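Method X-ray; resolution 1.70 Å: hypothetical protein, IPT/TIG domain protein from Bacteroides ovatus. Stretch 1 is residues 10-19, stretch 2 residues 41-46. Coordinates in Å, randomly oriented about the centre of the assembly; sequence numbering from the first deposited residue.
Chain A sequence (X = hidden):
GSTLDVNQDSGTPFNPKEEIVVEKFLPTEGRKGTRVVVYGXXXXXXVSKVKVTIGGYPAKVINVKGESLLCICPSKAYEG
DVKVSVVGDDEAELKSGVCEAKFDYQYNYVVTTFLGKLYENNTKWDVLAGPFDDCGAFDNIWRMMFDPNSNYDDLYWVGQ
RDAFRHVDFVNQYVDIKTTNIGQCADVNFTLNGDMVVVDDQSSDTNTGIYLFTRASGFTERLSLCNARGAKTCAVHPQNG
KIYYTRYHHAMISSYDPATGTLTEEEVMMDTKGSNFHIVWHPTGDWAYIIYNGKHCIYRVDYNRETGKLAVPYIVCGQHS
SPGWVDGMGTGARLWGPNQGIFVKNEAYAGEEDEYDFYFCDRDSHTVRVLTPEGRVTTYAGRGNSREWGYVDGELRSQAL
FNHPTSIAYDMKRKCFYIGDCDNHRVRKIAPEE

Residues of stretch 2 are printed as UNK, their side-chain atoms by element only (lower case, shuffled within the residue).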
# COMPACT_ATOMS: atom_id res chain seq x y z
N SER A 10 43.43 -14.06 15.21
CA SER A 10 44.24 -13.28 14.23
C SER A 10 44.77 -14.19 13.11
O SER A 10 44.45 -15.38 13.05
CB SER A 10 45.39 -12.54 14.95
OG SER A 10 46.33 -13.44 15.51
N GLY A 11 45.57 -13.60 12.21
CA GLY A 11 46.14 -14.30 11.06
C GLY A 11 47.21 -13.44 10.40
O GLY A 11 47.94 -12.73 11.08
N THR A 12 47.28 -13.48 9.07
CA THR A 12 48.27 -12.70 8.31
C THR A 12 48.01 -11.18 8.38
O THR A 12 46.86 -10.74 8.24
CB THR A 12 48.25 -13.08 6.81
OG1 THR A 12 47.95 -14.47 6.67
CG2 THR A 12 49.60 -12.77 6.16
N PRO A 13 49.07 -10.37 8.62
CA PRO A 13 48.93 -8.91 8.58
C PRO A 13 48.57 -8.40 7.17
O PRO A 13 48.97 -9.00 6.17
CB PRO A 13 50.32 -8.39 8.99
CG PRO A 13 50.99 -9.54 9.67
CD PRO A 13 50.42 -10.78 9.05
N PHE A 14 47.79 -7.32 7.11
CA PHE A 14 47.40 -6.71 5.84
C PHE A 14 48.64 -6.31 5.02
O PHE A 14 49.58 -5.73 5.55
CB PHE A 14 46.51 -5.49 6.09
CG PHE A 14 46.15 -4.73 4.85
CD1 PHE A 14 45.26 -5.27 3.94
CD2 PHE A 14 46.72 -3.49 4.59
CE1 PHE A 14 44.94 -4.57 2.79
CE2 PHE A 14 46.40 -2.79 3.45
CZ PHE A 14 45.51 -3.34 2.54
N ASN A 15 48.64 -6.65 3.73
CA ASN A 15 49.73 -6.29 2.82
C ASN A 15 49.22 -5.21 1.86
O ASN A 15 48.38 -5.51 0.99
CB ASN A 15 50.21 -7.51 2.03
CG ASN A 15 51.44 -7.20 1.17
OD1 ASN A 15 51.72 -6.04 0.84
ND2 ASN A 15 52.17 -8.25 0.81
N PRO A 16 49.71 -3.97 2.00
CA PRO A 16 49.19 -2.87 1.16
C PRO A 16 49.56 -2.98 -0.33
O PRO A 16 48.98 -2.27 -1.15
CB PRO A 16 49.79 -1.62 1.80
CG PRO A 16 50.99 -2.08 2.56
CD PRO A 16 50.74 -3.51 2.96
N LYS A 17 50.50 -3.85 -0.67
CA LYS A 17 50.84 -4.08 -2.06
C LYS A 17 49.80 -4.91 -2.79
O LYS A 17 49.72 -4.84 -4.02
CB LYS A 17 52.18 -4.81 -2.18
CG LYS A 17 53.35 -4.03 -1.60
CD LYS A 17 54.62 -4.87 -1.63
CE LYS A 17 54.90 -5.43 -3.01
NZ LYS A 17 56.31 -5.92 -3.16
N GLU A 18 49.06 -5.73 -2.05
CA GLU A 18 48.18 -6.73 -2.64
C GLU A 18 46.72 -6.29 -2.61
O GLU A 18 46.32 -5.55 -1.72
CB GLU A 18 48.29 -8.05 -1.88
CG GLU A 18 49.65 -8.71 -1.93
CD GLU A 18 49.64 -10.11 -1.33
OE1 GLU A 18 48.65 -10.47 -0.64
OE2 GLU A 18 50.61 -10.86 -1.57
N GLU A 19 45.94 -6.78 -3.56
CA GLU A 19 44.51 -6.50 -3.60
C GLU A 19 43.77 -7.29 -2.53
O GLU A 19 44.26 -8.32 -2.05
CB GLU A 19 43.93 -6.84 -4.98
CG GLU A 19 44.50 -6.00 -6.13
CD GLU A 19 44.40 -4.50 -5.87
OE1 GLU A 19 43.27 -3.98 -5.73
OE2 GLU A 19 45.46 -3.83 -5.80
N UNK A 41 41.35 -13.15 0.44
CA UNK A 41 42.75 -12.82 0.73
C UNK A 41 42.92 -11.39 1.20
O UNK A 41 42.26 -10.48 0.70
c UNK A 41 43.65 -13.01 -0.51
c UNK A 41 43.47 -14.31 -1.29
c UNK A 41 44.79 -15.03 -1.49
n UNK A 41 47.31 -16.29 -0.94
c UNK A 41 46.32 -16.36 -0.05
n UNK A 41 45.15 -15.78 -0.28
n UNK A 41 46.52 -17.02 1.10
N UNK A 42 43.85 -11.20 2.14
CA UNK A 42 44.38 -9.88 2.51
C UNK A 42 43.38 -9.02 3.29
O UNK A 42 43.29 -7.81 3.09
o UNK A 42 46.61 -8.10 2.62
c UNK A 42 44.91 -9.13 1.27
n UNK A 42 45.99 -7.02 0.76
c UNK A 42 45.91 -8.03 1.61
N UNK A 43 42.65 -9.66 4.21
CA UNK A 43 41.71 -8.98 5.09
C UNK A 43 42.41 -8.38 6.32
O UNK A 43 41.81 -7.58 7.06
c UNK A 43 38.88 -11.59 4.86
c UNK A 43 38.04 -12.15 3.91
c UNK A 43 40.62 -9.95 5.60
c UNK A 43 39.73 -10.54 4.53
c UNK A 43 38.89 -10.64 2.28
c UNK A 43 38.05 -11.69 2.61
c UNK A 43 39.72 -10.07 3.23
N UNK A 44 43.66 -8.79 6.54
CA UNK A 44 44.43 -8.32 7.68
C UNK A 44 44.02 -9.07 8.94
O UNK A 44 43.22 -10.00 8.87
N UNK A 45 44.56 -8.65 10.08
CA UNK A 45 44.29 -9.32 11.36
C UNK A 45 43.82 -8.34 12.44
O UNK A 45 43.98 -8.61 13.63
c UNK A 45 45.52 -10.09 11.83
n UNK A 45 47.91 -9.78 12.10
c UNK A 45 46.72 -9.20 12.11
o UNK A 45 46.57 -8.00 12.33
N UNK A 46 43.24 -7.22 12.02
CA UNK A 46 42.77 -6.19 12.94
C UNK A 46 41.30 -5.88 12.64
O UNK A 46 40.98 -5.31 11.59
o UNK A 46 42.31 -3.95 14.52
o UNK A 46 44.26 -3.03 14.07
c UNK A 46 43.63 -4.93 12.79
c UNK A 46 43.38 -3.90 13.87
O HOH W 1 45.79 -10.65 5.73
O HOH W 2 48.00 -10.32 3.63
O HOH W 3 46.46 -6.44 9.34

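Position 41 carries seven side-chain atoms: three carbons in a chain, a nitrogen, then a carbon bearing two more nitrogens. That terminal group is a guanidinium, so the residue is Arg41. Its CA-to-CB bond points toward stretch 1, yet the closest approach of its side chain is CB of Arg41 to Glu19 O, 5.0 Å.

Position 42 has four side-chain atoms, two carbons with one oxygen and one nitrogen on the second: a carboxamide. The elements tell the two ends apart, and the contacts agree with them. The oxygen lies 2.7 Å from Asn15 N, a donor, while the nitrogen lies 2.8 Å from Asn15 O, an acceptor. The residue is Asn42, with OD1 accepting from Asn15 N at an N-H...O angle of 175° and ND2 donating to Asn15 O at 153°. The same Asn15 O accepts from Glu18 N at 3.1 Å, closing a type I turn from Asn15 to Glu18.

Position 43 shows one carbon followed by a ring of six carbons, with no heteroatom, which identifies Phe43. Its CA-to-CB bond points away from stretch 1, and the closest approach of its side chain is Phe43 CB to Phe14 CD1, 6.8 Å.

Position 44 has no side-chain atoms. Its bare CA sits 3.6 Å from Phe14 N, and an ideal CB would lie only 3.2 Å from Phe14 CB, a tight approach. The residue is Gly44, which its positive phi of 79° also favours.

Position 45 again has two carbons, the second carrying one oxygen and one nitrogen, the nitrogen 3.1 Å from Gly11 O. This is a carboxamide on one CB, so the residue is Asn45; the contact is consistent with it, ND2 donating to Gly11 O at 166°.

Position 46 has two carbons, the second carrying two oxygens: a carboxylate on a short stem, Asp46. The closest approach of its side chain is Asp46 CB to Phe14 CB, 7.3 Å.

The contact, which buries 446 Å² in total, joins two irregular segments through side-chain amides that bind backbone groups. Asn42 and Asn45 hold separate points of stretch 1, and between them the absence of a side chain at Gly44 lets Phe14 come close. Water bridges the intervening backbone: water 1 donates to Thr12 O (2.7 Å) and accepts from Gly44 N (2.9 Å), while water 3 accepts from Phe14 N (2.7 Å) and Asn45 N (3.0 Å). Asn42 O lies near the plane of the Phe14 ring, 3.3 Å from its CD1, and has no hydrogen-bonding partner in the model.

Stretch 2, residues 41-46: RNFGND
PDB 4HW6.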